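Malate dehydrogenase (Naegleria fowleri, PDB 6UM4) probably catalyses the reversible, NAD(P)-dependent oxidation of malate to oxaloacetate. Local coordinates at residues A[206-210]-A[236-240]; A[140-144]-A[162-166]. All coordinates share one frame; numbering follows the deposited sequence.

Contact 1. Residues A[206-210]-A[236-240]; sequences GEALN and NAPDI
The backbone N of D239 donates to OD1 of N210 at 2.8 Å, arriving in the carbonyl plane on a lone pair of the amide oxygen. The other half of the same amide is used as well: N210 ND2 reaches D239 OD2 at 3.0 Å in a nearly straight bond (172° at the hydrogen), meeting the anti lone pair of the carboxylate. Amide and carboxylate are nearly coplanar, 29° apart, and the one amide holds both the main chain and the side chain of D239. With CG of N210 anti to the backbone N (chi1 -160°), the amide leaves the helix toward the type I turn A237-I240, which I240 N closes on A237 O. Alongside, N210 CB packs 3.9 Å from A237 CB, and L209 CB lies 4.1 Å from I240 CD1. At G206, which has no side chain, the loop comes close enough for A237 CB to sit 3.6 Å from G206 O. Toward the start of both segments, one water donates to both E207 OE2 and N236 OD1, while N236 ND2 bonds to the carbonyls of I232 and L417. Two bonds to one residue fix the rotation of the N210 amide, and its N-H probably helps to stabilise the negative charge of D239.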
ATOM      1  N   GLY A 206     -22.419  13.097   8.982  1.00 32.05           N
ATOM      2  CA  GLY A 206     -23.639  12.306   8.950  1.00 28.62           C
ATOM      3  C   GLY A 206     -24.766  13.031   8.232  1.00 26.08           C
ATOM      4  O   GLY A 206     -25.543  12.421   7.488  1.00 26.39           O
ATOM      5  N   GLU A 207     -24.874  14.342   8.453  1.00 26.77           N
ATOM      6  CA  GLU A 207     -25.884  15.140   7.767  1.00 29.08           C
ATOM      7  C   GLU A 207     -25.652  15.115   6.262  1.00 27.92           C
ATOM      8  O   GLU A 207     -26.592  14.941   5.477  1.00 29.37           O
ATOM      9  CB  GLU A 207     -25.861  16.577   8.303  1.00 30.14           C
ATOM     10  CG  GLU A 207     -26.535  16.747   9.664  1.00 33.46           C
ATOM     11  CD  GLU A 207     -26.269  18.101  10.307  1.00 37.23           C
ATOM     12  OE1 GLU A 207     -25.373  18.833   9.835  1.00 39.15           O
ATOM     13  OE2 GLU A 207     -26.941  18.418  11.311  1.00 40.12           O
ATOM     14  N   ALA A 208     -24.398  15.285   5.842  1.00 27.26           N
ATOM     15  CA  ALA A 208     -24.089  15.264   4.412  1.00 28.90           C
ATOM     16  C   ALA A 208     -24.303  13.872   3.832  1.00 29.63           C
ATOM     17  O   ALA A 208     -24.846  13.730   2.730  1.00 27.47           O
ATOM     18  CB  ALA A 208     -22.648  15.729   4.177  1.00 29.33           C
ATOM     19  N   LEU A 209     -23.874  12.838   4.569  1.00 25.97           N
ATOM     20  CA  LEU A 209     -24.073  11.458   4.133  1.00 25.63           C
ATOM     21  C   LEU A 209     -25.549  11.171   3.930  1.00 28.13           C
ATOM     22  O   LEU A 209     -25.954  10.621   2.898  1.00 26.96           O
ATOM     23  CB  LEU A 209     -23.473  10.480   5.159  1.00 24.66           C
ATOM     24  CG  LEU A 209     -21.998  10.044   5.073  1.00 27.73           C
ATOM     25  CD1 LEU A 209     -21.490   9.460   6.408  1.00 23.72           C
ATOM     26  CD2 LEU A 209     -21.760   9.034   3.949  1.00 23.45           C
ATOM     27  N   ASN A 210     -26.374  11.547   4.912  1.00 27.06           N
ATOM     28  CA  ASN A 210     -27.790  11.245   4.828  1.00 28.84           C
ATOM     29  C   ASN A 210     -28.393  11.896   3.598  1.00 29.10           C
ATOM     30  O   ASN A 210     -29.202  11.282   2.895  1.00 29.76           O
ATOM     31  CB  ASN A 210     -28.512  11.706   6.098  1.00 28.54           C
ATOM     32  CG  ASN A 210     -29.844  11.020   6.279  1.00 31.79           C
ATOM     33  OD1 ASN A 210     -29.899   9.887   6.736  1.00 35.41           O
ATOM     34  ND2 ASN A 210     -30.929  11.701   5.912  1.00 30.66           N
ATOM     35  N   ASN A 236     -27.134  11.515  13.379  1.00 27.10           N
ATOM     36  CA  ASN A 236     -27.428  12.624  12.482  1.00 30.51           C
ATOM     37  C   ASN A 236     -27.669  12.153  11.059  1.00 32.95           C
ATOM     38  O   ASN A 236     -27.603  12.956  10.117  1.00 27.94           O
ATOM     39  CB  ASN A 236     -26.292  13.641  12.532  1.00 27.40           C
ATOM     40  CG  ASN A 236     -26.223  14.354  13.867  1.00 35.68           C
ATOM     41  OD1 ASN A 236     -26.958  15.317  14.102  1.00 33.53           O
ATOM     42  ND2 ASN A 236     -25.383  13.853  14.770  1.00 30.86           N
ATOM     43  N   ALA A 237     -27.950  10.863  10.888  1.00 27.33           N
ATOM     44  CA  ALA A 237     -28.246  10.294   9.577  1.00 27.39           C
ATOM     45  C   ALA A 237     -29.439   9.370   9.715  1.00 28.07           C
ATOM     46  O   ALA A 237     -29.320   8.151   9.578  1.00 27.63           O
ATOM     47  CB  ALA A 237     -27.029   9.552   9.020  1.00 28.60           C
ATOM     48  N   PRO A 238     -30.631   9.935   9.952  1.00 29.27           N
ATOM     49  CA  PRO A 238     -31.791   9.100  10.325  1.00 30.07           C
ATOM     50  C   PRO A 238     -32.256   8.142   9.240  1.00 32.35           C
ATOM     51  O   PRO A 238     -32.959   7.176   9.553  1.00 30.80           O
ATOM     52  CB  PRO A 238     -32.873  10.137  10.662  1.00 31.42           C
ATOM     53  CG  PRO A 238     -32.473  11.376   9.937  1.00 31.49           C
ATOM     54  CD  PRO A 238     -30.957  11.372   9.960  1.00 30.07           C
ATOM     55  N   ASP A 239     -31.908   8.376   7.976  1.00 32.38           N
ATOM     56  CA  ASP A 239     -32.328   7.479   6.907  1.00 32.20           C
ATOM     57  C   ASP A 239     -31.278   6.423   6.571  1.00 31.07           C
ATOM     58  O   ASP A 239     -31.501   5.593   5.682  1.00 34.60           O
ATOM     59  CB  ASP A 239     -32.698   8.286   5.666  1.00 31.41           C
ATOM     60  CG  ASP A 239     -33.858   9.210   5.925  1.00 32.77           C
ATOM     61  OD1 ASP A 239     -34.973   8.705   6.193  1.00 34.04           O
ATOM     62  OD2 ASP A 239     -33.650  10.439   5.915  1.00 32.90           O
ATOM     63  N   ILE A 240     -30.148   6.416   7.258  1.00 28.27           N
ATOM     64  CA  ILE A 240     -29.151   5.365   7.097  1.00 27.25           C
ATOM     65  C   ILE A 240     -29.359   4.333   8.203  1.00 34.73           C
ATOM     66  O   ILE A 240     -29.321   4.698   9.391  1.00 26.99           O
ATOM     67  CB  ILE A 240     -27.732   5.932   7.120  1.00 26.14           C
ATOM     68  CG1 ILE A 240     -27.498   6.798   5.863  1.00 26.35           C
ATOM     69  CG2 ILE A 240     -26.733   4.788   7.276  1.00 25.15           C
ATOM     70  CD1 ILE A 240     -26.085   7.383   5.747  1.00 25.41           C
TER
HETATM   71  O   HOH W   1     -28.674  16.718  12.304  1.00 33.82           O

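Contact 2. Residues A[140-144]-A[162-166]; sequences MKALE and YLTDS
M140 curls its thioether against the end of strand 158-164, M140 CE lying 3.5 Å from T164 C. The chain is bent at both chi2 (-50°) and chi3 (-70°), which folds CE back over the strand backbone and leaves M140 SD 3.8 Å from D165 CB. One helical turn on, L143 extends a branch to the strand: L143 CD2 meets L163 CB at 3.8 Å, and the two side chains lie alongside each other, pointing opposite ways. L163 divides its own branches, CD2 lying 3.9 Å from L143 CG while CD1 faces the carboxylate of E144, whose OE1 is 3.3 Å away. E144 gets there by a bend at chi2 (-97°) that brings its acid group over the leucine methyl, a van der Waals contact without a polar partner across the interface. At the strand's end, T164 OG1 accepts from S166 N in an ST turn, and S166 OG caps D169 N at the start of helix 167-171. Helix 140-144 and strand 162-164 run almost antiparallel, their axes 9.1 Å apart, as expected within a beta-alpha-beta unit; L133 of the adjacent strand 129-134 touches both L143 and L163, and T164 pairs through its backbone with L133 and E135.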
ATOM      1  N   MET A 140      -5.716  21.450  -0.331  1.00 35.38           N
ATOM      2  CA  MET A 140      -6.147  21.090  -1.679  1.00 33.56           C
ATOM      3  C   MET A 140      -4.980  21.060  -2.665  1.00 36.04           C
ATOM      4  O   MET A 140      -4.980  20.235  -3.587  1.00 34.62           O
ATOM      5  CB  MET A 140      -7.246  22.043  -2.155  1.00 34.93           C
ATOM      6  CG  MET A 140      -8.524  21.899  -1.337  1.00 36.79           C
ATOM      7  SD  MET A 140      -9.117  20.189  -1.164  1.00 37.00           S
ATOM      8  CE  MET A 140      -9.633  19.933  -2.859  1.00 37.54           C
ATOM      9  N   LYS A 141      -3.987  21.944  -2.508  1.00 34.55           N
ATOM     10  CA  LYS A 141      -2.834  21.880  -3.405  1.00 36.14           C
ATOM     11  C   LYS A 141      -2.114  20.550  -3.261  1.00 33.63           C
ATOM     12  O   LYS A 141      -1.764  19.918  -4.262  1.00 35.32           O
ATOM     13  CB  LYS A 141      -1.872  23.039  -3.142  1.00 38.61           C
ATOM     14  N   ALA A 142      -1.929  20.080  -2.020  1.00 32.28           N
ATOM     15  CA  ALA A 142      -1.305  18.779  -1.809  1.00 27.81           C
ATOM     16  C   ALA A 142      -2.188  17.639  -2.306  1.00 29.34           C
ATOM     17  O   ALA A 142      -1.674  16.618  -2.785  1.00 26.93           O
ATOM     18  CB  ALA A 142      -0.980  18.583  -0.326  1.00 30.30           C
ATOM     19  N   LEU A 143      -3.512  17.787  -2.199  1.00 31.93           N
ATOM     20  CA  LEU A 143      -4.402  16.726  -2.655  1.00 28.81           C
ATOM     21  C   LEU A 143      -4.273  16.493  -4.156  1.00 26.45           C
ATOM     22  O   LEU A 143      -4.353  15.344  -4.611  1.00 27.61           O
ATOM     23  CB  LEU A 143      -5.850  17.080  -2.310  1.00 28.29           C
ATOM     24  CG  LEU A 143      -6.875  15.978  -2.555  1.00 26.11           C
ATOM     25  CD1 LEU A 143      -6.560  14.743  -1.700  1.00 24.79           C
ATOM     26  CD2 LEU A 143      -8.264  16.500  -2.260  1.00 27.12           C
ATOM     27  N   GLU A 144      -4.016  17.549  -4.930  1.00 27.56           N
ATOM     28  CA  GLU A 144      -3.726  17.365  -6.353  1.00 31.76           C
ATOM     29  C   GLU A 144      -2.545  16.421  -6.546  1.00 30.84           C
ATOM     30  O   GLU A 144      -2.490  15.676  -7.531  1.00 29.95           O
ATOM     31  CB  GLU A 144      -3.444  18.707  -7.023  1.00 34.45           C
ATOM     32  CG  GLU A 144      -4.515  19.747  -6.814  1.00 39.48           C
ATOM     33  CD  GLU A 144      -5.496  19.829  -7.962  1.00 51.64           C
ATOM     34  OE1 GLU A 144      -5.792  18.780  -8.578  1.00 50.37           O
ATOM     35  OE2 GLU A 144      -5.984  20.951  -8.235  1.00 60.71           O
ATOM     36  N   TYR A 162     -12.143  12.378  -7.989  1.00 29.83           N
ATOM     37  CA  TYR A 162     -12.729  13.696  -7.774  1.00 33.80           C
ATOM     38  C   TYR A 162     -12.208  14.268  -6.461  1.00 33.46           C
ATOM     39  O   TYR A 162     -12.171  13.561  -5.448  1.00 28.43           O
ATOM     40  CB  TYR A 162     -14.260  13.613  -7.764  1.00 38.75           C
ATOM     41  CG  TYR A 162     -14.953  14.932  -7.471  1.00 38.15           C
ATOM     42  CD1 TYR A 162     -15.168  15.871  -8.476  1.00 37.69           C
ATOM     43  CD2 TYR A 162     -15.406  15.229  -6.187  1.00 33.13           C
ATOM     44  CE1 TYR A 162     -15.818  17.088  -8.202  1.00 37.23           C
ATOM     45  CE2 TYR A 162     -16.039  16.429  -5.909  1.00 37.51           C
ATOM     46  CZ  TYR A 162     -16.247  17.355  -6.916  1.00 43.40           C
ATOM     47  OH  TYR A 162     -16.888  18.544  -6.616  1.00 52.12           O
ATOM     48  N   LEU A 163     -11.787  15.534  -6.488  1.00 27.07           N
ATOM     49  CA  LEU A 163     -11.181  16.208  -5.341  1.00 27.37           C
ATOM     50  C   LEU A 163     -12.069  17.343  -4.856  1.00 30.37           C
ATOM     51  O   LEU A 163     -12.596  18.102  -5.669  1.00 28.28           O
ATOM     52  CB  LEU A 163      -9.821  16.806  -5.703  1.00 27.15           C
ATOM     53  CG  LEU A 163      -8.794  16.003  -6.491  1.00 27.06           C
ATOM     54  CD1 LEU A 163      -7.548  16.842  -6.618  1.00 27.63           C
ATOM     55  CD2 LEU A 163      -8.494  14.687  -5.821  1.00 25.93           C
ATOM     56  N   THR A 164     -12.195  17.497  -3.534  1.00 26.74           N
ATOM     57  CA  THR A 164     -13.026  18.582  -3.023  1.00 27.36           C
ATOM     58  C   THR A 164     -12.701  18.864  -1.565  1.00 26.90           C
ATOM     59  O   THR A 164     -12.193  18.006  -0.840  1.00 27.94           O
ATOM     60  CB  THR A 164     -14.524  18.276  -3.188  1.00 27.54           C
ATOM     61  OG1 THR A 164     -15.295  19.348  -2.634  1.00 28.22           O
ATOM     62  CG2 THR A 164     -14.914  16.983  -2.518  1.00 26.52           C
ATOM     63  N   ASP A 165     -12.994  20.093  -1.143  1.00 27.68           N
ATOM     64  CA  ASP A 165     -12.993  20.420   0.277  1.00 28.42           C
ATOM     65  C   ASP A 165     -14.406  20.620   0.816  1.00 27.70           C
ATOM     66  O   ASP A 165     -14.583  21.244   1.867  1.00 27.95           O
ATOM     67  CB  ASP A 165     -12.133  21.655   0.558  1.00 33.40           C
ATOM     68  CG  ASP A 165     -12.631  22.906  -0.152  1.00 41.63           C
ATOM     69  OD1 ASP A 165     -13.710  22.871  -0.787  1.00 45.15           O
ATOM     70  OD2 ASP A 165     -11.932  23.941  -0.067  1.00 46.94           O
ATOM     71  N   SER A 166     -15.415  20.120   0.109  1.00 29.03           N
ATOM     72  CA  SER A 166     -16.814  20.273   0.493  1.00 28.16           C
ATOM     73  C   SER A 166     -17.421  18.923   0.817  1.00 27.29           C
ATOM     74  O   SER A 166     -17.518  18.060  -0.065  1.00 27.03           O
ATOM     75  CB  SER A 166     -17.640  20.904  -0.618  1.00 36.65           C
ATOM     76  OG  SER A 166     -18.985  20.470  -0.460  1.00 34.80           O
TER

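In the fold
Both contacts belong to the Rossmann-type NAD-binding domain, with both segments of contact 2 preceding those of contact 1. Their centres lie 23 Å apart, and their nearest atoms come within about 7 Å without touching. Contact 2 packs a crossover helix on 158-164, an outermost strand of the six-stranded parallel sheet; contact 1 joins helix 191-212 to the loop leading into 245-247, the strand at the other end. Helix 167-171 lies between them structurally: T164 of contact 2 touches A170, while A208 and L209 of contact 1 touch F171. Contact 1 combines polar bonds with some apolar packing, whereas contact 2 is largely apolar and has no hydrogen bond between its segments.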